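Local coordinates for protein tartronate semialdehyde reductase (Salmonella typhimurium, PDB 1VPD) that probably catalyses the NAD(P)H-dependent reduction of tartronate semialdehyde (2-hydroxy-3-oxopropanoate) to D-glycerate, the last step in converting galactarate to D-glycerate, at residues Ser30-Asp35 against Glu50-Ala55; Thr54-Ala59 against Gly81-Ile86; Thr93-Met98 against Val118-Ala123; Leu195-Gly200 against Ala293-Thr298; Asp221-Met226 against Asp280-Leu285. All coordinates share one frame; numbering follows the deposited sequence.

Contacts 1, 2 and 3 belong to the dinucleotide-binding domain, whereas contacts 4 and 5 lie in the helical part of the chain, on the opposite side of its centre. Contacts 1 and 3 pair strands of one sheet, with centres about 17 Å apart. Contact 2 packs on both: it shares Thr54 and Ala55 with contact 1, and Ile85 meets Leu95 of contact 3. Along the chain these three come first. Contact 5 then falls within the long excursion that contact 4 closes, their centres about 16 Å apart. About 31 Å separates the centres of contacts 3 and 5; the first three contacts organise the nucleotide-binding sheet and the last two the helical part.

Contact 1: Ser30-Asp35 against Glu50-Ala55; sequences SLVVSD and ETASTA
Three direct hydrogen bonds join Ser30-Asp35 to Glu50-Ala55. The backbone N of Glu50 donates to Leu31 O at 2.9 Å, and Glu50 O in turn accepts from Val33 N, also at 2.9 Å; both donors stand somewhat above the plane of the carbonyl they meet. Further along, a side chain takes over from the backbone. With OG1 anti to its own backbone N (chi1 -173°), Thr51 turns its hydroxyl onto Val33 O, giving a 2.7 Å bond that lies in the carbonyl plane. Glu50 OE1 forms a salt bridge with Lys7, and a water that donates to OE1 also donates to Leu31 O, which is thereby gripped twice. At the far end a second water spans Ser34 OG and Ala52 O, 2.6 Å from each.

The short, weakly bonded strand 50-51 is the outermost strand on this side of the Rossmann-type sheet, parallel to strand 30-34 and reached from it by a beta-alpha-beta crossover through helix 38-46. Val32 and Glu50 are paired in register, and Val32 CA makes a CH...O contact with Glu50 O.

Packing completes the contact. Val32 CG1, anti to the backbone N, lies over the Thr51 backbone and reaches Ala52 CB at 4.1 Å. Val33 CG2, in the crowded position between its backbone N and carbonyl carbon, comes within 3.5 Å of Glu50 O. Beyond the pair, helix 38-46 packs against Val33 and Thr51, while Val33 also touches Leu13, a residue of the predicted NAD(+) site, and Asp35 OD1 accepts from the backbone N of Leu13.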
# COMPACT_ATOMS: atom_id res chain seq x y z
N SER A 30 -5.16 20.56 8.65
CA SER A 30 -3.93 21.30 8.42
C SER A 30 -2.76 20.32 8.48
O SER A 30 -2.61 19.61 9.48
CB SER A 30 -3.75 22.39 9.48
OG SER A 30 -4.85 23.27 9.43
N LEU A 31 -1.96 20.28 7.43
CA LEU A 31 -0.87 19.31 7.32
C LEU A 31 0.49 19.97 7.36
O LEU A 31 0.67 21.09 6.89
CB LEU A 31 -0.96 18.50 6.02
CG LEU A 31 -2.20 17.67 5.73
CD1 LEU A 31 -1.87 16.67 4.62
CD2 LEU A 31 -2.73 16.95 6.91
N VAL A 32 1.45 19.26 7.94
CA VAL A 32 2.85 19.55 7.77
C VAL A 32 3.48 18.29 7.15
O VAL A 32 3.51 17.23 7.78
CB VAL A 32 3.56 19.90 9.11
CG1 VAL A 32 4.94 20.42 8.84
CG2 VAL A 32 2.75 20.92 9.90
N VAL A 33 4.00 18.44 5.94
CA VAL A 33 4.40 17.31 5.10
C VAL A 33 5.87 17.25 4.79
O VAL A 33 6.60 18.26 4.83
CB VAL A 33 3.56 17.27 3.79
CG1 VAL A 33 2.10 17.37 4.09
CG2 VAL A 33 3.98 18.34 2.78
N SER A 34 6.35 16.04 4.50
CA SER A 34 7.69 15.83 3.99
C SER A 34 7.73 14.61 3.07
O SER A 34 6.86 13.74 3.14
CB SER A 34 8.69 15.67 5.11
OG SER A 34 10.00 15.54 4.57
N ASP A 35 8.72 14.62 2.19
CA ASP A 35 9.03 13.53 1.30
C ASP A 35 10.49 13.70 0.86
O ASP A 35 11.02 14.81 0.93
CB ASP A 35 8.10 13.54 0.09
CG ASP A 35 8.27 12.32 -0.79
OD1 ASP A 35 7.75 11.25 -0.40
OD2 ASP A 35 8.93 12.32 -1.86
N GLU A 50 1.67 22.91 4.87
CA GLU A 50 2.99 23.38 5.25
C GLU A 50 4.01 22.25 5.19
O GLU A 50 3.65 21.10 4.91
CB GLU A 50 2.94 23.96 6.66
CG GLU A 50 2.02 25.16 6.75
CD GLU A 50 2.13 25.84 8.07
OE1 GLU A 50 1.79 25.19 9.08
OE2 GLU A 50 2.58 27.02 8.07
N THR A 51 5.27 22.58 5.43
CA THR A 51 6.36 21.60 5.44
C THR A 51 7.40 21.92 6.52
O THR A 51 7.36 23.00 7.11
CB THR A 51 7.00 21.49 4.04
OG1 THR A 51 7.95 20.43 4.00
CG2 THR A 51 7.81 22.77 3.65
N ALA A 52 8.26 20.96 6.82
CA ALA A 52 9.40 21.17 7.71
C ALA A 52 10.55 20.33 7.22
O ALA A 52 10.33 19.39 6.44
CB ALA A 52 9.05 20.83 9.15
N SER A 53 11.77 20.62 7.68
CA SER A 53 12.99 20.08 7.08
C SER A 53 13.35 18.68 7.58
O SER A 53 14.21 18.02 6.99
CB SER A 53 14.18 21.03 7.31
OG SER A 53 14.04 22.24 6.56
N THR A 54 12.73 18.23 8.67
CA THR A 54 13.01 16.90 9.22
C THR A 54 11.76 16.30 9.81
O THR A 54 10.81 17.00 10.13
CB THR A 54 14.06 16.91 10.34
OG1 THR A 54 13.58 17.71 11.43
CG2 THR A 54 15.39 17.55 9.91
N ALA A 55 11.78 14.98 9.95
CA ALA A 55 10.72 14.27 10.65
C ALA A 55 10.63 14.72 12.11
O ALA A 55 9.54 14.81 12.66
CB ALA A 55 10.96 12.78 10.56
O HOH W 1 -0.36 23.11 8.41
O HOH W 2 11.54 17.56 4.96

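Contact 2: Thr54-Ala59 against Gly81-Ile86; sequences TAKAIA and GENGII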
# COMPACT_ATOMS: atom_id res chain seq x y z
N THR A 54 12.73 18.23 8.67
CA THR A 54 13.01 16.90 9.22
C THR A 54 11.76 16.30 9.81
O THR A 54 10.81 17.00 10.13
CB THR A 54 14.06 16.91 10.34
OG1 THR A 54 13.58 17.71 11.43
CG2 THR A 54 15.39 17.55 9.91
N ALA A 55 11.78 14.98 9.95
CA ALA A 55 10.72 14.27 10.65
C ALA A 55 10.63 14.72 12.11
O ALA A 55 9.54 14.81 12.66
CB ALA A 55 10.96 12.78 10.56
N LYS A 56 11.77 15.00 12.72
CA LYS A 56 11.83 15.50 14.08
C LYS A 56 11.03 16.80 14.21
O LYS A 56 10.24 16.96 15.13
CB LYS A 56 13.28 15.71 14.51
CG LYS A 56 13.48 16.55 15.79
CD LYS A 56 14.95 16.64 16.16
CE LYS A 56 15.14 17.40 17.49
NZ LYS A 56 16.57 17.55 17.81
N ALA A 57 11.24 17.72 13.27
CA ALA A 57 10.52 19.00 13.29
C ALA A 57 9.04 18.83 13.03
O ALA A 57 8.22 19.55 13.60
CB ALA A 57 11.12 19.97 12.29
N ILE A 58 8.66 17.87 12.19
CA ILE A 58 7.25 17.58 12.02
C ILE A 58 6.65 17.10 13.34
O ILE A 58 5.59 17.55 13.74
CB ILE A 58 7.05 16.56 10.87
CG1 ILE A 58 7.38 17.28 9.56
CG2 ILE A 58 5.64 16.04 10.86
CD1 ILE A 58 7.32 16.43 8.34
N ALA A 59 7.36 16.21 14.03
CA ALA A 59 6.88 15.66 15.29
C ALA A 59 6.80 16.73 16.39
O ALA A 59 5.93 16.66 17.25
CB ALA A 59 7.77 14.52 15.73
N GLY A 81 15.26 7.10 13.54
CA GLY A 81 16.62 7.41 13.13
C GLY A 81 16.99 8.83 13.49
O GLY A 81 16.26 9.53 14.18
N GLU A 82 18.17 9.24 13.03
CA GLU A 82 18.66 10.59 13.26
C GLU A 82 17.67 11.58 12.65
O GLU A 82 17.23 11.41 11.50
CB GLU A 82 20.05 10.75 12.62
CG GLU A 82 20.58 12.18 12.52
CD GLU A 82 21.78 12.32 11.60
OE1 GLU A 82 22.35 11.29 11.17
OE2 GLU A 82 22.17 13.46 11.30
N ASN A 83 17.33 12.60 13.42
CA ASN A 83 16.31 13.56 13.03
C ASN A 83 14.96 12.91 12.74
O ASN A 83 14.18 13.42 11.96
CB ASN A 83 16.79 14.39 11.84
CG ASN A 83 17.90 15.34 12.23
OD1 ASN A 83 17.83 15.95 13.30
ND2 ASN A 83 18.92 15.46 11.39
N GLY A 84 14.68 11.80 13.42
CA GLY A 84 13.44 11.08 13.22
C GLY A 84 12.34 11.53 14.16
O GLY A 84 12.56 12.35 15.05
N ILE A 85 11.16 10.95 13.99
CA ILE A 85 9.99 11.28 14.78
C ILE A 85 10.29 11.20 16.27
O ILE A 85 9.90 12.08 17.04
CB ILE A 85 8.81 10.35 14.42
CG1 ILE A 85 8.34 10.65 12.99
CG2 ILE A 85 7.66 10.51 15.40
CD1 ILE A 85 7.32 9.65 12.44
N ILE A 86 11.00 10.16 16.68
CA ILE A 86 11.22 9.89 18.09
C ILE A 86 12.03 11.02 18.76
O ILE A 86 11.89 11.22 19.97
CB ILE A 86 11.89 8.52 18.29
CG1 ILE A 86 11.70 8.05 19.75
CG2 ILE A 86 13.36 8.54 17.90
CD1 ILE A 86 12.07 6.57 19.95
O HOH W 3 14.25 13.52 9.01
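Gly81 leaves the preceding helix and opens a type II beta turn that runs to Gly84, closed by a weak bond from Gly84 N to Gly81 O. Asn83 carries the polar contact. Its carbonyl O accepts from Lys56 N at 3.0 Å, the donor standing well above the carbonyl plane, and a water bridges the same oxygen to Ala55 N. The Asn83 side chain, with CG beside its own backbone N, crosses Thr54 obliquely, so that CB rests 4.0 Å from Thr54 CG2. Gly84 follows: its CA lies 4.0 Å from Ala55 CB, and its carbonyl O approaches Lys56 CA. Ile85 then straddles two alanines one helical turn apart, CG1 touching Ala55 CB at 4.2 Å and CG2 touching Ala59 CB at 4.0 Å. Its backbone O meets the Ala59 methyl as well, at 3.5 Å from CB.

Thr54 is the N-cap of helix 55-61: chi1 of 61° brings OG1 over the first turn to accept from Ala57 N at 3.0 Å. Asn83 O thus supplies an acceptor to a first-turn N-H of a side-chain-capped helix, joining two connections of the Rossmann-type nucleotide-binding domain.

Contact 3: Thr93-Met98 against Val118-Ala123; sequences TVLIDM and VEMLDA
Five backbone hydrogen bonds run between Thr93-Met98 and Val118-Ala123. Thr93 O, Leu95 O and Asp97 O accept from Glu119 N, Leu121 N and Ala123 N, while Leu95 N and Asp97 N donate to Glu119 O and Leu121 O. The shortest is Ala123 N to Asp97 O, 2.8 Å; the straightest is Leu95 N to Glu119 O, at 175°. CH...O contacts lie between them, the shortest from Met120 CA to Leu95 O at 3.1 Å.

Apolar packing follows the two faces. Ile96 and Leu121 lie side by side, Ile96 CG1 4.2 Å from Leu121 CD1, and Ile96 CG2, anti to its backbone N, reaches Ala123 CB at 3.8 Å. On the other face Met120, a selenomethionine, runs fully extended alongside Leu95, its SE 4.2 Å from Leu95 CD2 and its CE 3.9 Å from Asp97 CB.

The buried carboxylates find partners elsewhere: Asp97 OD1 with Ser99 and Thr67, Asp122 with the backbone N of Gly169 and Asn172. Ala123 O is buried without a polar partner.

Helix 145-156 covers the Ile96-Leu121 face. The two parallel strands, joined through helix 103-114 on the Leu95-Met120 face, form a beta-alpha-beta unit of the Rossmann-type domain, its Met98 end close to the predicted NAD(+) site.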
# COMPACT_ATOMS: atom_id res chain seq x y z
N THR A 93 2.13 11.81 21.66
CA THR A 93 2.14 11.91 20.20
C THR A 93 1.76 10.53 19.65
O THR A 93 2.11 9.52 20.25
CB THR A 93 3.55 12.28 19.71
OG1 THR A 93 3.95 13.56 20.22
CG2 THR A 93 3.59 12.46 18.20
N VAL A 94 1.06 10.51 18.52
CA VAL A 94 0.64 9.26 17.88
C VAL A 94 1.23 9.17 16.48
O VAL A 94 1.15 10.12 15.71
CB VAL A 94 -0.89 9.20 17.76
CG1 VAL A 94 -1.35 7.92 17.04
CG2 VAL A 94 -1.56 9.34 19.17
N LEU A 95 1.82 8.01 16.16
CA LEU A 95 2.21 7.67 14.79
C LEU A 95 1.16 6.73 14.22
O LEU A 95 0.87 5.69 14.82
CB LEU A 95 3.56 6.98 14.74
CG LEU A 95 3.98 6.34 13.40
CD1 LEU A 95 4.12 7.37 12.31
CD2 LEU A 95 5.28 5.58 13.58
N ILE A 96 0.60 7.11 13.08
CA ILE A 96 -0.25 6.23 12.27
C ILE A 96 0.59 5.85 11.07
O ILE A 96 0.72 6.61 10.10
CB ILE A 96 -1.57 6.91 11.86
CG1 ILE A 96 -2.35 7.39 13.09
CG2 ILE A 96 -2.48 5.94 11.07
CD1 ILE A 96 -3.62 8.10 12.74
N ASP A 97 1.20 4.67 11.13
CA ASP A 97 1.97 4.21 9.98
C ASP A 97 1.04 3.49 9.04
O ASP A 97 0.45 2.46 9.39
CB ASP A 97 3.12 3.30 10.41
CG ASP A 97 3.98 2.84 9.25
OD1 ASP A 97 4.02 3.56 8.20
OD2 ASP A 97 4.63 1.78 9.32
N MSE A 98 0.89 4.03 7.83
CA MSE A 98 0.01 3.48 6.81
C MSE A 98 0.79 2.71 5.74
O MSE A 98 0.22 2.27 4.74
CB MSE A 98 -0.83 4.60 6.21
CG MSE A 98 -1.68 5.31 7.30
SE MSE A 98 -2.97 6.61 6.70
CE MSE A 98 -4.46 5.41 6.35
N VAL A 118 5.32 7.50 22.95
CA VAL A 118 4.67 7.72 21.66
C VAL A 118 3.83 6.49 21.30
O VAL A 118 4.33 5.37 21.36
CB VAL A 118 5.74 8.01 20.59
CG1 VAL A 118 5.12 8.22 19.23
CG2 VAL A 118 6.59 9.22 21.03
N GLU A 119 2.58 6.72 20.94
CA GLU A 119 1.61 5.68 20.60
C GLU A 119 1.71 5.38 19.11
O GLU A 119 2.23 6.19 18.36
CB GLU A 119 0.19 6.15 20.87
CG GLU A 119 -0.03 6.75 22.25
CD GLU A 119 -0.35 5.74 23.32
OE1 GLU A 119 -0.25 4.51 23.07
OE2 GLU A 119 -0.70 6.22 24.42
N MSE A 120 1.16 4.24 18.69
CA MSE A 120 1.27 3.83 17.28
C MSE A 120 0.10 2.96 16.84
O MSE A 120 -0.35 2.07 17.59
CB MSE A 120 2.58 3.08 17.02
CG MSE A 120 2.78 2.70 15.57
SE MSE A 120 4.48 1.85 15.33
CE MSE A 120 4.33 1.23 13.54
N LEU A 121 -0.42 3.25 15.65
CA LEU A 121 -1.31 2.36 14.93
C LEU A 121 -0.61 1.90 13.65
O LEU A 121 0.07 2.70 13.00
CB LEU A 121 -2.61 3.05 14.52
CG LEU A 121 -3.49 3.68 15.61
CD1 LEU A 121 -4.62 4.45 14.96
CD2 LEU A 121 -4.00 2.59 16.51
N ASP A 122 -0.81 0.64 13.27
CA ASP A 122 -0.45 0.17 11.94
C ASP A 122 -1.72 0.11 11.10
O ASP A 122 -2.60 -0.71 11.35
CB ASP A 122 0.35 -1.15 11.93
CG ASP A 122 -0.40 -2.35 12.49
OD1 ASP A 122 -0.97 -2.27 13.61
OD2 ASP A 122 -0.40 -3.46 11.90
N ALA A 123 -1.82 1.03 10.14
CA ALA A 123 -3.03 1.23 9.35
C ALA A 123 -2.76 1.22 7.83
O ALA A 123 -3.02 2.22 7.14
CB ALA A 123 -3.69 2.55 9.75

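Contact 4: Leu195-Gly200 against Ala293-Thr298; sequences LATKAG and AKVEVT
The ammonium group of Lys198 donates to the carbonyl O of Ala293, NZ to O 2.7 Å, in the plane of that carbonyl. Its chain gets there by two bends, at chi2 (75°) and chi4 (-68°), which bring the methylenes over Ala293-Val295: CE passes 3.1 Å from Ala293 O, and CD crosses Val295 obliquely, 3.9 Å from CB. Thr197 packs beside it. Its methyl CG2, anti to the backbone N, touches Val295 CG2 at 3.6 Å and Glu296 O at the same distance. Thr197 OG1 meets Val297 CG2, 4.0 Å away, while its hydrogen bond goes back along its own helix to Leu193 O.

The contact joins the end of helix 170-198 to the chain that leaves helix 285-293. Helix 170-198 finishes in a Schellman motif, with Gly200 as the C' residue at positive phi: Gly200 N bonds to Thr197 O, and Val201 N to Ala196 O. Helix 285-293 ends where Lys294 takes a positive phi (59°), and the chain then runs extended across Thr197 and Lys198. Because Ala293 O belongs to the last turn of that helix, the lysine charge probably interacts favourably with the negative end of its dipole.

Further out, Val297 is buried against Leu193 and Thr194, Pro203 and helix 218-228, and its backbone N donates to Glu290. Val295 and Ala293 also rest on Thr194.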
# COMPACT_ATOMS: atom_id res chain seq x y z
N LEU A 195 -5.23 -17.87 -21.66
CA LEU A 195 -5.85 -19.09 -22.15
C LEU A 195 -6.87 -18.80 -23.26
O LEU A 195 -6.80 -19.39 -24.34
CB LEU A 195 -6.52 -19.87 -21.01
CG LEU A 195 -7.38 -21.07 -21.44
CD1 LEU A 195 -6.53 -22.12 -22.15
CD2 LEU A 195 -8.11 -21.68 -20.23
N ALA A 196 -7.80 -17.88 -23.01
CA ALA A 196 -8.87 -17.60 -23.95
C ALA A 196 -8.30 -17.02 -25.26
O ALA A 196 -8.71 -17.42 -26.34
CB ALA A 196 -9.86 -16.67 -23.37
N THR A 197 -7.33 -16.13 -25.13
CA THR A 197 -6.67 -15.52 -26.29
C THR A 197 -5.96 -16.57 -27.12
O THR A 197 -6.08 -16.58 -28.35
CB THR A 197 -5.66 -14.46 -25.84
OG1 THR A 197 -6.32 -13.48 -25.02
CG2 THR A 197 -5.14 -13.69 -27.04
N LYS A 198 -5.21 -17.45 -26.46
CA LYS A 198 -4.52 -18.54 -27.16
C LYS A 198 -5.48 -19.50 -27.85
O LYS A 198 -5.14 -20.05 -28.92
CB LYS A 198 -3.57 -19.30 -26.21
CG LYS A 198 -2.48 -20.10 -26.92
CD LYS A 198 -1.36 -19.22 -27.48
CE LYS A 198 -0.31 -20.02 -28.27
NZ LYS A 198 0.52 -20.94 -27.43
N ALA A 199 -6.66 -19.69 -27.26
CA ALA A 199 -7.71 -20.53 -27.83
C ALA A 199 -8.56 -19.81 -28.87
O ALA A 199 -9.54 -20.37 -29.35
CB ALA A 199 -8.59 -21.11 -26.71
N GLY A 200 -8.19 -18.59 -29.22
CA GLY A 200 -8.82 -17.88 -30.34
C GLY A 200 -9.99 -16.96 -30.05
O GLY A 200 -10.70 -16.55 -30.98
N ALA A 293 3.18 -18.33 -22.89
CA ALA A 293 2.14 -18.83 -23.81
C ALA A 293 2.35 -18.34 -25.25
O ALA A 293 1.67 -18.82 -26.16
CB ALA A 293 0.78 -18.41 -23.33
N LYS A 294 3.26 -17.40 -25.44
CA LYS A 294 3.53 -16.82 -26.77
C LYS A 294 2.30 -16.17 -27.41
O LYS A 294 2.01 -16.37 -28.60
CB LYS A 294 4.15 -17.86 -27.70
CG LYS A 294 5.44 -18.43 -27.21
CD LYS A 294 6.55 -17.39 -27.11
CE LYS A 294 7.90 -18.07 -26.97
NZ LYS A 294 9.06 -17.15 -27.05
N VAL A 295 1.59 -15.38 -26.62
CA VAL A 295 0.49 -14.56 -27.12
C VAL A 295 0.34 -13.32 -26.24
O VAL A 295 0.64 -13.37 -25.05
CB VAL A 295 -0.83 -15.38 -27.20
CG1 VAL A 295 -1.37 -15.67 -25.82
CG2 VAL A 295 -1.86 -14.68 -28.05
N GLU A 296 -0.13 -12.22 -26.81
CA GLU A 296 -0.38 -11.03 -26.03
C GLU A 296 -1.88 -10.81 -25.85
O GLU A 296 -2.68 -11.09 -26.75
CB GLU A 296 0.30 -9.82 -26.69
CG GLU A 296 1.80 -9.94 -26.61
CD GLU A 296 2.55 -8.71 -27.11
OE1 GLU A 296 1.95 -7.90 -27.83
OE2 GLU A 296 3.74 -8.58 -26.76
N VAL A 297 -2.24 -10.32 -24.67
CA VAL A 297 -3.60 -10.01 -24.31
C VAL A 297 -3.85 -8.54 -24.65
O VAL A 297 -3.38 -7.66 -23.95
CB VAL A 297 -3.84 -10.29 -22.81
CG1 VAL A 297 -5.21 -9.85 -22.37
CG2 VAL A 297 -3.65 -11.79 -22.54
N THR A 298 -4.55 -8.30 -25.75
CA THR A 298 -4.68 -6.94 -26.30
C THR A 298 -6.11 -6.66 -26.69
O THR A 298 -6.95 -7.57 -26.71
CB THR A 298 -3.80 -6.76 -27.57
OG1 THR A 298 -4.28 -7.60 -28.62
CG2 THR A 298 -2.39 -7.22 -27.37

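Contact 5: Asp221-Met226 against Asp280-Leu285; sequences DAKAPM and DDHSAL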
# COMPACT_ATOMS: atom_id res chain seq x y z
N ASP A 221 -11.61 -5.35 -13.03
CA ASP A 221 -12.01 -4.06 -13.63
C ASP A 221 -10.89 -3.03 -13.63
O ASP A 221 -10.84 -2.18 -14.54
CB ASP A 221 -13.21 -3.50 -12.91
CG ASP A 221 -14.48 -4.27 -13.21
OD1 ASP A 221 -14.63 -4.78 -14.33
OD2 ASP A 221 -15.38 -4.39 -12.37
N ALA A 222 -10.00 -3.07 -12.64
CA ALA A 222 -8.87 -2.15 -12.59
C ALA A 222 -7.77 -2.50 -13.58
O ALA A 222 -7.19 -1.61 -14.20
CB ALA A 222 -8.28 -2.09 -11.19
N LYS A 223 -7.48 -3.80 -13.72
CA LYS A 223 -6.27 -4.26 -14.39
C LYS A 223 -6.48 -4.83 -15.79
O LYS A 223 -5.56 -4.72 -16.61
CB LYS A 223 -5.52 -5.26 -13.51
CG LYS A 223 -5.16 -4.73 -12.12
CD LYS A 223 -4.43 -3.39 -12.16
CE LYS A 223 -3.82 -3.03 -10.83
NZ LYS A 223 -3.03 -1.75 -10.93
N ALA A 224 -7.64 -5.39 -16.11
CA ALA A 224 -7.83 -5.94 -17.46
C ALA A 224 -7.68 -4.85 -18.53
O ALA A 224 -6.99 -5.07 -19.53
CB ALA A 224 -9.15 -6.71 -17.63
N PRO A 225 -8.29 -3.69 -18.33
CA PRO A 225 -8.11 -2.58 -19.29
C PRO A 225 -6.65 -2.17 -19.43
O PRO A 225 -6.21 -1.92 -20.57
CB PRO A 225 -8.99 -1.47 -18.71
CG PRO A 225 -10.04 -2.22 -17.95
CD PRO A 225 -9.25 -3.32 -17.27
N MSE A 226 -5.89 -2.12 -18.33
CA MSE A 226 -4.48 -1.75 -18.38
C MSE A 226 -3.69 -2.73 -19.21
O MSE A 226 -2.90 -2.34 -20.07
CB MSE A 226 -3.89 -1.64 -16.97
CG MSE A 226 -4.50 -0.52 -16.14
SE MSE A 226 -3.67 -0.32 -14.39
CE MSE A 226 -1.84 0.14 -14.91
N ASP A 280 7.43 -1.95 -13.24
CA ASP A 280 6.11 -1.92 -13.86
C ASP A 280 5.02 -2.15 -12.83
O ASP A 280 5.25 -2.78 -11.80
CB ASP A 280 5.98 -3.01 -14.92
CG ASP A 280 6.73 -2.70 -16.20
OD1 ASP A 280 7.12 -1.52 -16.43
OD2 ASP A 280 6.91 -3.59 -17.04
N ASP A 281 3.82 -1.63 -13.10
CA ASP A 281 2.63 -1.96 -12.33
C ASP A 281 2.46 -3.46 -12.25
O ASP A 281 2.83 -4.18 -13.16
CB ASP A 281 1.39 -1.37 -12.98
CG ASP A 281 0.13 -1.60 -12.16
OD1 ASP A 281 0.00 -0.99 -11.07
OD2 ASP A 281 -0.77 -2.38 -12.54
N HIS A 282 1.87 -3.94 -11.16
CA HIS A 282 1.69 -5.39 -11.00
C HIS A 282 0.74 -6.08 -11.99
O HIS A 282 0.77 -7.31 -12.08
CB HIS A 282 1.42 -5.82 -9.55
CG HIS A 282 0.28 -5.15 -8.83
ND1 HIS A 282 -0.48 -4.10 -9.31
CD2 HIS A 282 -0.19 -5.41 -7.59
CE1 HIS A 282 -1.38 -3.75 -8.39
NE2 HIS A 282 -1.22 -4.54 -7.34
N SER A 283 -0.01 -5.31 -12.77
CA SER A 283 -0.69 -5.82 -13.96
C SER A 283 0.29 -6.50 -14.92
O SER A 283 -0.12 -7.34 -15.73
CB SER A 283 -1.49 -4.70 -14.66
OG SER A 283 -0.65 -3.61 -15.02
N ALA A 284 1.58 -6.16 -14.84
CA ALA A 284 2.61 -6.80 -15.66
C ALA A 284 2.82 -8.29 -15.34
O ALA A 284 3.53 -8.99 -16.05
CB ALA A 284 3.92 -6.03 -15.60
N LEU A 285 2.17 -8.80 -14.30
CA LEU A 285 2.10 -10.24 -14.15
C LEU A 285 1.54 -10.88 -15.41
O LEU A 285 1.89 -12.00 -15.75
CB LEU A 285 1.21 -10.63 -12.97
CG LEU A 285 1.85 -10.92 -11.64
CD1 LEU A 285 0.75 -10.96 -10.59
CD2 LEU A 285 2.63 -12.22 -11.68
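Lys223, Ser283 and Met226 bury the most surface here, and they gather round an Asx turn in which Asp281 OD2 accepts from the backbone N of Ser283, two residues on, at 3.0 Å. The turn leads into the short 3-10 segment 282-284, ahead of helix 285-293 in the helical domain. Lys223, on helix 218-228, bends at chi2 (-52°) and then extends to meet the carboxylate tip to tip. Lys223 NZ bonds Asp281 OD2 at 2.8 Å through the syn lone pair, with a weak bond of 3.1 Å to Asp281 OD1, so the salt bridge is two-pronged. Along the way the Lys223 methylenes pass the His282 side chain, the two crossing at about a right angle, and CD skirts Ser283 CB.

Ser283 holds the same oxygen from another direction. In the crowded position between backbone N and carbonyl carbon (chi1 57°), Ser283 OG donates to the anti lone pair of Asp281 OD2 at 2.8 Å. Three donors thus grip OD2, while OD1 also accepts from Phe236 N; such a setting should favour the ionised carboxylate. The His282 side chain lies about 4 Å from a bound tartaric acid, probably from the crystallisation medium, and about 8 Å from the side chain of Lys175, the predicted active-site residue.

Met226, a selenomethionine three residues after Lys223, bends at chi3 (63°) and crosses the Asp281 side chain at about a right angle, its CE 3.6 Å from Asp281 OD2.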